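PDB 4IUY: short chain dehydrogenase/reductase from Acinetobacter baumannii, which probably catalyses nicotinamide-cofactor-dependent oxidation or reduction of a substrate, as other short-chain dehydrogenases/reductases do. Local coordinates for residues Ala52-Cys57 with Val77-Phe82; Asp85-Ser90 with Leu137-Gln142; Ala91-Leu96 with Ala144-Gln149. All coordinates share one frame; numbering follows the deposited sequence.

The three contacts sample different layers of one Rossmann fold. Contact 1 lies within the parallel sheet, where strand 79-83, outermost in this chain, pairs with strand 53-58 through regular backbone hydrogen bonding. Contacts 2 and 3 both join helix 89-101 to helix 126-153, with centres about 9 Å apart, and both touch the second subunit. Contact 2, only partly buried, mixes apolar packing with polar groups centred on Arg89; contact 3 is mostly buried and relies on aliphatic packing beside one acidic side chain. A salt bridge from Arg89 to Glu146 ties contacts 2 and 3 together, while Met95 of 91-96 packs on Cys57 and Phe82, joining the helix layer to contact 1.

Contact 1: residues Ala52-Cys57 with Val77-Phe82; sequences ANIVIC and VQVYTF
Val77 opens the pairing by resting its CB 3.4 Å from Ala52 O, ahead of the regular ladder. The backbone N of Gln78 then donates to Asn53 OD1 at 2.9 Å, a side-chain bond at the start of the ladder. In Asn53, chi1 (-57°) places the amide beside the backbone N and its rotation turns OD1 to Gln78; the Asn53 and Gln78 side chains run alongside each other, amide planes 68° apart. Gln78 O accepts from Ile54 N at 2.8 Å in a nearly straight bond (170° at the hydrogen). Ile54 O is shared: Val79 CA makes a CA-H...O contact with it at 3.2 Å, beside the hydrogen bond from Tyr80 N at 2.9 Å. Tyr80 O in turn accepts from Ile56 N. Thr81 lays CG2 3.7 Å from Ile56 CG1, the two side chains flanking each other. Phe82 N closes the ladder on Ile56 O, while its ring receives Val55 CG1 at the edge, 3.9 Å from CD2. This is the parallel strand pair of a beta-alpha-beta unit. Its connecting helix 65-75 packs against Ile56, Val77, Val79 and Thr81, helix 89-101 covers Cys57, Tyr80 and Phe82, and strand 29-32 bonds to the other edge of 53-57.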
ATOM      1  N   ALA D  52     -23.702  -2.412  26.303  1.00 49.60           N
ATOM      2  CA  ALA D  52     -22.655  -3.416  26.492  1.00 47.81           C
ATOM      3  C   ALA D  52     -21.997  -3.268  27.864  1.00 51.74           C
ATOM      4  O   ALA D  52     -21.879  -2.157  28.397  1.00 43.62           O
ATOM      5  CB  ALA D  52     -21.586  -3.307  25.377  1.00 42.14           C
ATOM      6  N   ASN D  53     -21.549  -4.392  28.411  1.00 48.03           N
ATOM      7  CA  ASN D  53     -20.800  -4.386  29.656  1.00 44.58           C
ATOM      8  C   ASN D  53     -19.332  -4.004  29.450  1.00 47.97           C
ATOM      9  O   ASN D  53     -18.747  -4.291  28.424  1.00 42.76           O
ATOM     10  CB  ASN D  53     -20.923  -5.748  30.351  1.00 45.74           C
ATOM     11  CG  ASN D  53     -22.367  -6.127  30.612  1.00 46.89           C
ATOM     12  OD1 ASN D  53     -23.072  -5.452  31.365  1.00 51.09           O
ATOM     13  ND2 ASN D  53     -22.819  -7.200  29.983  1.00 48.67           N
ATOM     14  N   ILE D  54     -18.730  -3.394  30.458  1.00 45.01           N
ATOM     15  CA  ILE D  54     -17.454  -2.714  30.285  1.00 50.61           C
ATOM     16  C   ILE D  54     -16.356  -3.271  31.196  1.00 53.80           C
ATOM     17  O   ILE D  54     -16.538  -3.374  32.404  1.00 51.37           O
ATOM     18  CB  ILE D  54     -17.632  -1.186  30.586  1.00 46.74           C
ATOM     19  CG1 ILE D  54     -18.625  -0.573  29.606  1.00 46.89           C
ATOM     20  CG2 ILE D  54     -16.325  -0.453  30.495  1.00 43.13           C
ATOM     21  CD1 ILE D  54     -18.201  -0.769  28.154  1.00 41.40           C
ATOM     22  N   VAL D  55     -15.230  -3.658  30.608  1.00 42.95           N
ATOM     23  CA  VAL D  55     -14.023  -3.940  31.392  1.00 45.74           C
ATOM     24  C   VAL D  55     -12.924  -2.938  31.029  1.00 50.96           C
ATOM     25  O   VAL D  55     -12.439  -2.898  29.892  1.00 46.41           O
ATOM     26  CB  VAL D  55     -13.486  -5.364  31.176  1.00 43.75           C
ATOM     27  CG1 VAL D  55     -12.266  -5.590  32.091  1.00 46.91           C
ATOM     28  CG2 VAL D  55     -14.565  -6.388  31.469  1.00 44.68           C
ATOM     29  N   ILE D  56     -12.547  -2.098  31.974  1.00 55.04           N
ATOM     30  CA  ILE D  56     -11.570  -1.064  31.670  1.00 47.64           C
ATOM     31  C   ILE D  56     -10.317  -1.242  32.496  1.00 51.67           C
ATOM     32  O   ILE D  56     -10.373  -1.617  33.681  1.00 53.74           O
ATOM     33  CB  ILE D  56     -12.144   0.336  31.900  1.00 48.88           C
ATOM     34  CG1 ILE D  56     -12.956   0.388  33.190  1.00 44.02           C
ATOM     35  CG2 ILE D  56     -13.039   0.735  30.730  1.00 45.42           C
ATOM     36  CD1 ILE D  56     -13.460   1.753  33.511  1.00 44.35           C
ATOM     37  N   CYS D  57      -9.167  -1.035  31.867  1.00 49.66           N
ATOM     38  CA  CYS D  57      -7.947  -1.002  32.656  1.00 55.84           C
ATOM     39  C   CYS D  57      -6.971   0.088  32.268  1.00 52.47           C
ATOM     40  O   CYS D  57      -7.032   0.633  31.166  1.00 55.55           O
ATOM     41  CB  CYS D  57      -7.285  -2.384  32.749  1.00 63.27           C
ATOM     42  SG  CYS D  57      -7.298  -3.403  31.322  1.00 63.19           S
ATOM     43  N   VAL D  77     -25.009  -0.718  33.100  1.00 50.55           N
ATOM     44  CA  VAL D  77     -24.267  -1.906  32.668  1.00 50.00           C
ATOM     45  C   VAL D  77     -23.236  -2.373  33.720  1.00 54.32           C
ATOM     46  O   VAL D  77     -22.895  -1.636  34.637  1.00 48.73           O
ATOM     47  CB  VAL D  77     -23.552  -1.631  31.317  1.00 47.44           C
ATOM     48  CG1 VAL D  77     -24.564  -1.180  30.292  1.00 46.26           C
ATOM     49  CG2 VAL D  77     -22.478  -0.575  31.486  1.00 45.73           C
ATOM     50  N   GLN D  78     -22.733  -3.594  33.575  1.00 55.68           N
ATOM     51  CA  GLN D  78     -21.645  -4.088  34.418  1.00 48.64           C
ATOM     52  C   GLN D  78     -20.329  -3.364  34.112  1.00 51.43           C
ATOM     53  O   GLN D  78     -20.003  -3.117  32.931  1.00 46.27           O
ATOM     54  CB  GLN D  78     -21.459  -5.593  34.208  1.00 52.34           C
ATOM     55  CG  GLN D  78     -22.672  -6.403  34.619  1.00 56.66           C
ATOM     56  CD  GLN D  78     -23.039  -6.112  36.057  1.00 75.65           C
ATOM     57  OE1 GLN D  78     -24.070  -5.474  36.331  1.00 71.24           O
ATOM     58  NE2 GLN D  78     -22.188  -6.556  36.992  1.00 84.44           N
ATOM     59  N   VAL D  79     -19.592  -2.979  35.156  1.00 49.14           N
ATOM     60  CA  VAL D  79     -18.257  -2.393  34.962  1.00 51.10           C
ATOM     61  C   VAL D  79     -17.229  -3.068  35.870  1.00 49.41           C
ATOM     62  O   VAL D  79     -17.406  -3.145  37.069  1.00 62.72           O
ATOM     63  CB  VAL D  79     -18.216  -0.877  35.256  1.00 49.64           C
ATOM     64  CG1 VAL D  79     -16.858  -0.322  34.919  1.00 46.42           C
ATOM     65  CG2 VAL D  79     -19.255  -0.148  34.466  1.00 46.70           C
ATOM     66  N   TYR D  80     -16.144  -3.547  35.285  1.00 51.44           N
ATOM     67  CA  TYR D  80     -15.046  -4.095  36.058  1.00 52.98           C
ATOM     68  C   TYR D  80     -13.826  -3.212  35.790  1.00 47.39           C
ATOM     69  O   TYR D  80     -13.581  -2.829  34.664  1.00 46.09           O
ATOM     70  CB  TYR D  80     -14.765  -5.531  35.644  1.00 48.25           C
ATOM     71  CG  TYR D  80     -15.895  -6.491  35.937  1.00 57.71           C
ATOM     72  CD1 TYR D  80     -15.920  -7.225  37.122  1.00 50.91           C
ATOM     73  CD2 TYR D  80     -16.953  -6.665  35.025  1.00 53.71           C
ATOM     74  CE1 TYR D  80     -16.959  -8.113  37.404  1.00 56.23           C
ATOM     75  CE2 TYR D  80     -18.010  -7.554  35.300  1.00 51.49           C
ATOM     76  CZ  TYR D  80     -18.002  -8.283  36.492  1.00 63.45           C
ATOM     77  OH  TYR D  80     -19.033  -9.176  36.784  1.00 65.23           O
ATOM     78  N   THR D  81     -13.136  -2.792  36.841  1.00 51.93           N
ATOM     79  CA  THR D  81     -11.910  -2.027  36.665  1.00 52.94           C
ATOM     80  C   THR D  81     -10.693  -2.841  37.131  1.00 48.71           C
ATOM     81  O   THR D  81     -10.792  -3.651  38.032  1.00 59.50           O
ATOM     82  CB  THR D  81     -11.977  -0.685  37.387  1.00 51.22           C
ATOM     83  OG1 THR D  81     -12.079  -0.902  38.799  1.00 59.72           O
ATOM     84  CG2 THR D  81     -13.170   0.106  36.894  1.00 50.19           C
ATOM     85  N   PHE D  82      -9.568  -2.655  36.458  1.00 67.41           N
ATOM     86  CA  PHE D  82      -8.321  -3.311  36.817  1.00 58.79           C
ATOM     87  C   PHE D  82      -7.129  -2.373  36.662  1.00 62.10           C
ATOM     88  O   PHE D  82      -6.911  -1.781  35.603  1.00 62.31           O
ATOM     89  CB  PHE D  82      -8.087  -4.540  35.943  1.00 52.36           C
ATOM     90  CG  PHE D  82      -9.062  -5.652  36.177  1.00 55.90           C
ATOM     91  CD1 PHE D  82      -8.921  -6.493  37.286  1.00 52.51           C
ATOM     92  CD2 PHE D  82     -10.115  -5.873  35.294  1.00 47.81           C
ATOM     93  CE1 PHE D  82      -9.818  -7.545  37.511  1.00 51.25           C
ATOM     94  CE2 PHE D  82     -11.014  -6.925  35.507  1.00 57.40           C
ATOM     95  CZ  PHE D  82     -10.866  -7.761  36.626  1.00 50.27           C
TER

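Contact 2: residues Asp85-Ser90 with Leu137-Gln142; sequences DVNDRS and LKAPWQ
Val86 and Ala139 supply the apolar part of this contact between the turn leading into helix 89-101 and the long helix 126-153. Ala139 CB sits 3.3 Å from Val86 O and 4.0 Å from Val86 CB, so the methyl fits against the turn. Across the segments there is one hydrogen bond, a weak one: Gln142 NE2 lies 3.5 Å from Asn87 O, with 140° at the hydrogen. That amide nitrogen also bonds to Asp126 of the second subunit. Packing of a charged group comes next. The Arg89 chain, bent at chi3 (-65°), carries its guanidinium to helix 126-153, where Gln142 CG lies over one face, 3.6 Å from Arg89 NH2. Trp141 meets its edge, CZ3 being 3.4 Å from Arg89 NH2, the planes 89° apart. Within 85-90, Asp85 OD1 accepts from Asn87 N, forming an Asx turn, and Asp88 N-caps helix 89-101. Trp141 stacks on Trp129 of the second subunit, consistent with the helix-mediated subunit interface of short-chain dehydrogenases. Arg89 NH2 forms a salt bridge to Asp126 of that subunit and NH1 one to Glu146 of its own chain. These two carboxylates, with Gln145 OE1, hold the guanidinium and probably offset its charge, making one side chain serve both helix pair and interface.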
ATOM      1  N   ASP D  85      -0.023  -2.725  34.486  1.00 61.32           N
ATOM      2  CA  ASP D  85       0.798  -2.244  33.385  1.00 67.14           C
ATOM      3  C   ASP D  85       0.492  -3.105  32.162  1.00 66.42           C
ATOM      4  O   ASP D  85       0.538  -4.332  32.246  1.00 63.36           O
ATOM      5  CB  ASP D  85       2.284  -2.321  33.715  1.00 69.47           C
ATOM      6  CG  ASP D  85       3.158  -1.893  32.537  1.00 82.18           C
ATOM      7  OD1 ASP D  85       2.614  -1.336  31.558  1.00 89.07           O
ATOM      8  OD2 ASP D  85       4.385  -2.129  32.568  1.00 90.27           O
ATOM      9  N   VAL D  86       0.164  -2.474  31.034  1.00 73.56           N
ATOM     10  CA  VAL D  86      -0.182  -3.227  29.824  1.00 75.77           C
ATOM     11  C   VAL D  86       0.969  -4.124  29.339  1.00 74.19           C
ATOM     12  O   VAL D  86       0.739  -5.063  28.580  1.00 77.30           O
ATOM     13  CB  VAL D  86      -0.680  -2.308  28.661  1.00 85.53           C
ATOM     14  CG1 VAL D  86      -2.158  -2.536  28.388  1.00 78.61           C
ATOM     15  CG2 VAL D  86      -0.405  -0.844  28.958  1.00 89.77           C
ATOM     16  N   ASN D  87       2.190  -3.847  29.801  1.00 72.32           N
ATOM     17  CA  ASN D  87       3.366  -4.666  29.480  1.00 68.02           C
ATOM     18  C   ASN D  87       3.597  -5.874  30.378  1.00 67.38           C
ATOM     19  O   ASN D  87       4.496  -6.681  30.121  1.00 67.77           O
ATOM     20  CB  ASN D  87       4.616  -3.798  29.471  1.00 76.61           C
ATOM     21  CG  ASN D  87       4.735  -2.995  28.193  1.00 78.45           C
ATOM     22  OD1 ASN D  87       5.098  -3.542  27.145  1.00 85.69           O
ATOM     23  ND2 ASN D  87       4.390  -1.702  28.258  1.00 54.50           N
ATOM     24  N   ASP D  88       2.784  -5.972  31.432  1.00 65.05           N
ATOM     25  CA  ASP D  88       2.825  -7.059  32.407  1.00 69.32           C
ATOM     26  C   ASP D  88       1.870  -8.179  31.977  1.00 67.10           C
ATOM     27  O   ASP D  88       0.661  -8.124  32.231  1.00 59.97           O
ATOM     28  CB  ASP D  88       2.423  -6.487  33.778  1.00 69.35           C
ATOM     29  CG  ASP D  88       2.625  -7.454  34.926  1.00 77.71           C
ATOM     30  OD1 ASP D  88       2.693  -8.676  34.696  1.00 85.73           O
ATOM     31  OD2 ASP D  88       2.720  -6.975  36.079  1.00 78.72           O
ATOM     32  N   ARG D  89       2.424  -9.204  31.337  1.00 49.34           N
ATOM     33  CA  ARG D  89       1.618 -10.311  30.825  1.00 52.94           C
ATOM     34  C   ARG D  89       0.874 -11.078  31.935  1.00 54.30           C
ATOM     35  O   ARG D  89      -0.272 -11.499  31.746  1.00 51.90           O
ATOM     36  CB  ARG D  89       2.464 -11.283  30.017  1.00 49.53           C
ATOM     37  CG  ARG D  89       1.664 -12.464  29.524  1.00 53.35           C
ATOM     38  CD  ARG D  89       2.537 -13.557  28.929  1.00 50.50           C
ATOM     39  NE  ARG D  89       3.228 -13.122  27.716  1.00 54.00           N
ATOM     40  CZ  ARG D  89       2.704 -13.161  26.497  1.00 51.18           C
ATOM     41  NH1 ARG D  89       1.450 -13.556  26.316  1.00 50.46           N
ATOM     42  NH2 ARG D  89       3.424 -12.767  25.459  1.00 47.16           N
ATOM     43  N   SER D  90       1.547 -11.314  33.055  1.00 52.31           N
ATOM     44  CA  SER D  90       0.929 -12.053  34.151  1.00 56.98           C
ATOM     45  C   SER D  90      -0.229 -11.273  34.783  1.00 60.63           C
ATOM     46  O   SER D  90      -1.225 -11.865  35.202  1.00 53.91           O
ATOM     47  CB  SER D  90       1.966 -12.475  35.202  1.00 65.12           C
ATOM     48  OG  SER D  90       2.553 -11.346  35.815  1.00 75.35           O
ATOM     49  N   LEU D 137       3.180  -1.745  20.567  1.00 41.37           N
ATOM     50  CA  LEU D 137       3.205  -2.938  19.712  1.00 40.27           C
ATOM     51  C   LEU D 137       3.290  -4.238  20.531  1.00 46.80           C
ATOM     52  O   LEU D 137       2.485  -5.153  20.355  1.00 39.41           O
ATOM     53  CB  LEU D 137       4.355  -2.866  18.714  1.00 37.50           C
ATOM     54  CG  LEU D 137       4.618  -4.092  17.836  1.00 46.23           C
ATOM     55  CD1 LEU D 137       3.395  -4.476  16.965  1.00 36.72           C
ATOM     56  CD2 LEU D 137       5.837  -3.862  16.965  1.00 41.98           C
ATOM     57  N   LYS D 138       4.253  -4.321  21.439  1.00 39.43           N
ATOM     58  CA  LYS D 138       4.386  -5.562  22.204  1.00 47.65           C
ATOM     59  C   LYS D 138       3.201  -5.836  23.128  1.00 51.48           C
ATOM     60  O   LYS D 138       2.733  -6.966  23.204  1.00 55.01           O
ATOM     61  CB  LYS D 138       5.672  -5.594  22.999  1.00 52.00           C
ATOM     62  CG  LYS D 138       5.934  -6.934  23.657  1.00 49.82           C
ATOM     63  CD  LYS D 138       7.267  -6.898  24.362  1.00 44.50           C
ATOM     64  CE  LYS D 138       7.488  -8.167  25.186  1.00 46.04           C
ATOM     65  NZ  LYS D 138       8.718  -8.046  26.041  1.00 47.65           N
ATOM     66  N   ALA D 139       2.735  -4.822  23.846  1.00 40.48           N
ATOM     67  CA  ALA D 139       1.609  -5.018  24.757  1.00 45.33           C
ATOM     68  C   ALA D 139       0.305  -5.461  24.086  1.00 52.45           C
ATOM     69  O   ALA D 139      -0.317  -6.421  24.546  1.00 57.47           O
ATOM     70  CB  ALA D 139       1.396  -3.806  25.652  1.00 40.87           C
ATOM     71  N   PRO D 140      -0.119  -4.768  23.004  1.00 57.34           N
ATOM     72  CA  PRO D 140      -1.336  -5.213  22.317  1.00 46.82           C
ATOM     73  C   PRO D 140      -1.219  -6.659  21.850  1.00 45.13           C
ATOM     74  O   PRO D 140      -2.223  -7.385  21.878  1.00 45.29           O
ATOM     75  CB  PRO D 140      -1.425  -4.265  21.112  1.00 44.47           C
ATOM     76  CG  PRO D 140      -0.644  -3.079  21.506  1.00 43.73           C
ATOM     77  CD  PRO D 140       0.432  -3.534  22.399  1.00 51.23           C
ATOM     78  N   TRP D 141      -0.024  -7.059  21.421  1.00 38.78           N
ATOM     79  CA  TRP D 141       0.233  -8.442  21.039  1.00 42.37           C
ATOM     80  C   TRP D 141       0.063  -9.401  22.234  1.00 48.81           C
ATOM     81  O   TRP D 141      -0.628 -10.414  22.131  1.00 59.10           O
ATOM     82  CB  TRP D 141       1.618  -8.582  20.393  1.00 44.17           C
ATOM     83  CG  TRP D 141       2.116 -10.009  20.283  1.00 47.05           C
ATOM     84  CD1 TRP D 141       1.730 -10.948  19.372  1.00 40.85           C
ATOM     85  CD2 TRP D 141       3.102 -10.637  21.115  1.00 42.15           C
ATOM     86  NE1 TRP D 141       2.409 -12.127  19.592  1.00 47.94           N
ATOM     87  CE2 TRP D 141       3.261 -11.959  20.650  1.00 43.01           C
ATOM     88  CE3 TRP D 141       3.870 -10.207  22.199  1.00 42.89           C
ATOM     89  CZ2 TRP D 141       4.154 -12.868  21.246  1.00 48.39           C
ATOM     90  CZ3 TRP D 141       4.752 -11.105  22.796  1.00 44.45           C
ATOM     91  CH2 TRP D 141       4.887 -12.426  22.315  1.00 49.17           C
ATOM     92  N   GLN D 142       0.686  -9.072  23.361  1.00 41.45           N
ATOM     93  CA  GLN D 142       0.521  -9.852  24.599  1.00 45.50           C
ATOM     94  C   GLN D 142      -0.950  -9.982  24.995  1.00 47.47           C
ATOM     95  O   GLN D 142      -1.444 -11.097  25.264  1.00 44.55           O
ATOM     96  CB  GLN D 142       1.291  -9.210  25.758  1.00 47.82           C
ATOM     97  CG  GLN D 142       2.815  -9.200  25.617  1.00 49.35           C
ATOM     98  CD  GLN D 142       3.505  -8.285  26.644  1.00 54.60           C
ATOM     99  OE1 GLN D 142       3.214  -7.081  26.722  1.00 58.63           O
ATOM    100  NE2 GLN D 142       4.440  -8.845  27.406  1.00 46.39           N
TER

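Contact 3: residues Ala91-Leu96 with Ala144-Gln149; sequences AVKDML and AQEVVQ
Val92 sets CG1 4.0 Å from Glu146 CB, the first touch between two neighbouring helices packed on one face of the Rossmann sheet. The helix segments run in nearly the same direction, crossing at -24° with axes 9.7 Å apart at their closest; Met95 and Val147, one from each, both reach Leu31 in strand 29-32, evidence that the pair shares that face.

At Lys93 the contact turns towards solvent. The Lys93 chain passes Glu146 OE1, with CG and CD each 3.6 Å from it. Lys93 NZ stays 4.1 Å from Glu146 OE1, too far for a salt bridge, so the lysine methylenes pack against a carboxylate oxygen, with at most a modest electrostatic attraction. The Glu146 chain bends at chi2 (-60°), and its other oxygen, OE2, has Arg89, one turn before Lys93, as its partner. This pairing is consistent with the carboxylate staying at the outer margin of the helix pair, while the CB of the same residue faces the apolar interior.

Selenomethionine Met95 packs on Cys57 and Phe82 in the sheet, and Leu96 then lies between the helices, with Ile106 and His150 also against it. Two torsions of Leu96, chi1 near -66° and an extended chi2, together bring one methyl across to the backbone joining Glu146 and Val147. Leu96 CD1 ends 3.6 Å from Glu146 C. On the Val147 side the same methyl is met by a branch of the valine, Leu96 CD1 lying 3.8 Å from Val147 CG2.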
ATOM      1  N   ALA D  91      -0.110  -9.946  34.819  1.00 54.68           N
ATOM      2  CA  ALA D  91      -1.192  -9.109  35.326  1.00 51.97           C
ATOM      3  C   ALA D  91      -2.426  -9.214  34.417  1.00 50.45           C
ATOM      4  O   ALA D  91      -3.561  -9.297  34.882  1.00 53.64           O
ATOM      5  CB  ALA D  91      -0.736  -7.678  35.468  1.00 58.50           C
ATOM      6  N   VAL D  92      -2.200  -9.218  33.114  1.00 49.08           N
ATOM      7  CA  VAL D  92      -3.293  -9.381  32.170  1.00 47.81           C
ATOM      8  C   VAL D  92      -3.945 -10.758  32.324  1.00 56.93           C
ATOM      9  O   VAL D  92      -5.166 -10.889  32.360  1.00 58.08           O
ATOM     10  CB  VAL D  92      -2.787  -9.184  30.730  1.00 46.39           C
ATOM     11  CG1 VAL D  92      -3.893  -9.475  29.723  1.00 45.32           C
ATOM     12  CG2 VAL D  92      -2.251  -7.760  30.564  1.00 45.51           C
ATOM     13  N   LYS D  93      -3.106 -11.779  32.420  1.00 59.48           N
ATOM     14  CA  LYS D  93      -3.534 -13.156  32.601  1.00 57.53           C
ATOM     15  C   LYS D  93      -4.357 -13.316  33.881  1.00 65.62           C
ATOM     16  O   LYS D  93      -5.402 -13.969  33.874  1.00 68.86           O
ATOM     17  CB  LYS D  93      -2.308 -14.068  32.627  1.00 57.55           C
ATOM     18  CG  LYS D  93      -2.616 -15.537  32.449  1.00 62.64           C
ATOM     19  CD  LYS D  93      -1.335 -16.296  32.099  1.00 68.02           C
ATOM     20  CE  LYS D  93      -1.492 -17.765  32.385  1.00 78.90           C
ATOM     21  NZ  LYS D  93      -2.680 -18.303  31.656  1.00 83.20           N
ATOM     22  N   ASP D  94      -3.887 -12.698  34.966  1.00 61.75           N
ATOM     23  CA  ASP D  94      -4.594 -12.711  36.243  1.00 64.31           C
ATOM     24  C   ASP D  94      -5.952 -12.016  36.150  1.00 62.28           C
ATOM     25  O   ASP D  94      -6.943 -12.504  36.697  1.00 54.40           O
ATOM     26  CB  ASP D  94      -3.752 -12.068  37.350  1.00 79.38           C
ATOM     27  CG  ASP D  94      -2.508 -12.876  37.684  1.00 92.43           C
ATOM     28  OD1 ASP D  94      -2.535 -14.112  37.494  1.00 95.57           O
ATOM     29  OD2 ASP D  94      -1.497 -12.274  38.123  1.00 95.11           O
HETATM   30  N   MSE D  95      -6.002 -10.884  35.449  1.00 51.76           N
HETATM   31  CA  MSE D  95      -7.282 -10.227  35.226  1.00 50.74           C
HETATM   32  C   MSE D  95      -8.267 -11.147  34.515  1.00 56.93           C
HETATM   33  O   MSE D  95      -9.416 -11.288  34.945  1.00 54.68           O
HETATM   34  CB  MSE D  95      -7.121  -8.943  34.418  1.00 57.14           C
HETATM   35  CG  MSE D  95      -8.407  -8.524  33.721  1.00 60.94           C
HETATM   36 SE   MSE D  95      -8.201  -6.851  32.774  0.86 66.98          SE
HETATM   37  CE  MSE D  95      -7.003  -7.452  31.348  1.00 78.04           C
ATOM     38  N   LEU D  96      -7.823 -11.773  33.425  1.00 52.05           N
ATOM     39  CA  LEU D  96      -8.711 -12.667  32.691  1.00 52.33           C
ATOM     40  C   LEU D  96      -9.191 -13.838  33.555  1.00 57.84           C
ATOM     41  O   LEU D  96     -10.385 -14.165  33.533  1.00 59.58           O
ATOM     42  CB  LEU D  96      -8.082 -13.121  31.374  1.00 49.16           C
ATOM     43  CG  LEU D  96      -7.911 -11.935  30.409  1.00 59.86           C
ATOM     44  CD1 LEU D  96      -7.068 -12.284  29.170  1.00 58.21           C
ATOM     45  CD2 LEU D  96      -9.275 -11.347  29.996  1.00 46.28           C
ATOM     46  N   ALA D 144      -3.617  -9.562  23.175  1.00 40.45           N
ATOM     47  CA  ALA D 144      -4.331 -10.350  22.180  1.00 46.59           C
ATOM     48  C   ALA D 144      -4.109 -11.831  22.453  1.00 47.21           C
ATOM     49  O   ALA D 144      -5.058 -12.608  22.508  1.00 47.39           O
ATOM     50  CB  ALA D 144      -3.865  -9.986  20.734  1.00 39.37           C
ATOM     51  N   GLN D 145      -2.853 -12.216  22.636  1.00 42.38           N
ATOM     52  CA  GLN D 145      -2.558 -13.610  22.932  1.00 51.24           C
ATOM     53  C   GLN D 145      -3.368 -14.087  24.133  1.00 51.24           C
ATOM     54  O   GLN D 145      -4.031 -15.121  24.065  1.00 55.12           O
ATOM     55  CB  GLN D 145      -1.068 -13.834  23.207  1.00 44.69           C
ATOM     56  CG  GLN D 145      -0.190 -13.977  21.982  1.00 52.26           C
ATOM     57  CD  GLN D 145       1.204 -14.394  22.384  1.00 55.07           C
ATOM     58  OE1 GLN D 145       1.696 -14.005  23.446  1.00 57.40           O
ATOM     59  NE2 GLN D 145       1.835 -15.219  21.568  1.00 50.41           N
ATOM     60  N   GLU D 146      -3.328 -13.321  25.223  1.00 50.49           N
ATOM     61  CA  GLU D 146      -4.003 -13.760  26.439  1.00 51.42           C
ATOM     62  C   GLU D 146      -5.518 -13.780  26.272  1.00 45.82           C
ATOM     63  O   GLU D 146      -6.151 -14.743  26.661  1.00 51.35           O
ATOM     64  CB  GLU D 146      -3.588 -12.920  27.660  1.00 46.42           C
ATOM     65  CG  GLU D 146      -2.107 -13.002  28.005  1.00 47.19           C
ATOM     66  CD  GLU D 146      -1.638 -14.425  28.330  1.00 60.09           C
ATOM     67  OE1 GLU D 146      -2.427 -15.232  28.887  1.00 62.67           O
ATOM     68  OE2 GLU D 146      -0.467 -14.735  28.025  1.00 50.91           O
ATOM     69  N   VAL D 147      -6.086 -12.746  25.664  1.00 44.33           N
ATOM     70  CA  VAL D 147      -7.531 -12.687  25.439  1.00 48.11           C
ATOM     71  C   VAL D 147      -8.016 -13.799  24.522  1.00 44.51           C
ATOM     72  O   VAL D 147      -9.094 -14.355  24.709  1.00 49.88           O
ATOM     73  CB  VAL D 147      -7.980 -11.300  24.909  1.00 43.93           C
ATOM     74  CG1 VAL D 147      -9.422 -11.333  24.401  1.00 43.97           C
ATOM     75  CG2 VAL D 147      -7.833 -10.261  26.006  1.00 42.37           C
ATOM     76  N   VAL D 148      -7.218 -14.122  23.523  1.00 50.70           N
ATOM     77  CA  VAL D 148      -7.535 -15.243  22.653  1.00 48.11           C
ATOM     78  C   VAL D 148      -7.579 -16.591  23.384  1.00 46.88           C
ATOM     79  O   VAL D 148      -8.497 -17.405  23.182  1.00 51.48           O
ATOM     80  CB  VAL D 148      -6.563 -15.291  21.472  1.00 44.38           C
ATOM     81  CG1 VAL D 148      -6.522 -16.694  20.819  1.00 45.67           C
ATOM     82  CG2 VAL D 148      -6.901 -14.188  20.515  1.00 42.76           C
ATOM     83  N   GLN D 149      -6.597 -16.826  24.245  1.00 60.52           N
ATOM     84  CA  GLN D 149      -6.591 -18.056  25.030  1.00 67.00           C
ATOM     85  C   GLN D 149      -7.872 -18.159  25.860  1.00 62.55           C
ATOM     86  O   GLN D 149      -8.458 -19.235  25.971  1.00 63.67           O
ATOM     87  CB  GLN D 149      -5.363 -18.111  25.945  1.00 50.51           C
ATOM     88  CG  GLN D 149      -4.026 -18.111  25.217  1.00 63.91           C
ATOM     89  CD  GLN D 149      -3.590 -19.505  24.771  1.00 66.65           C
ATOM     90  OE1 GLN D 149      -4.374 -20.453  24.796  1.00 67.67           O
ATOM     91  NE2 GLN D 149      -2.326 -19.635  24.384  1.00 71.58           N
TER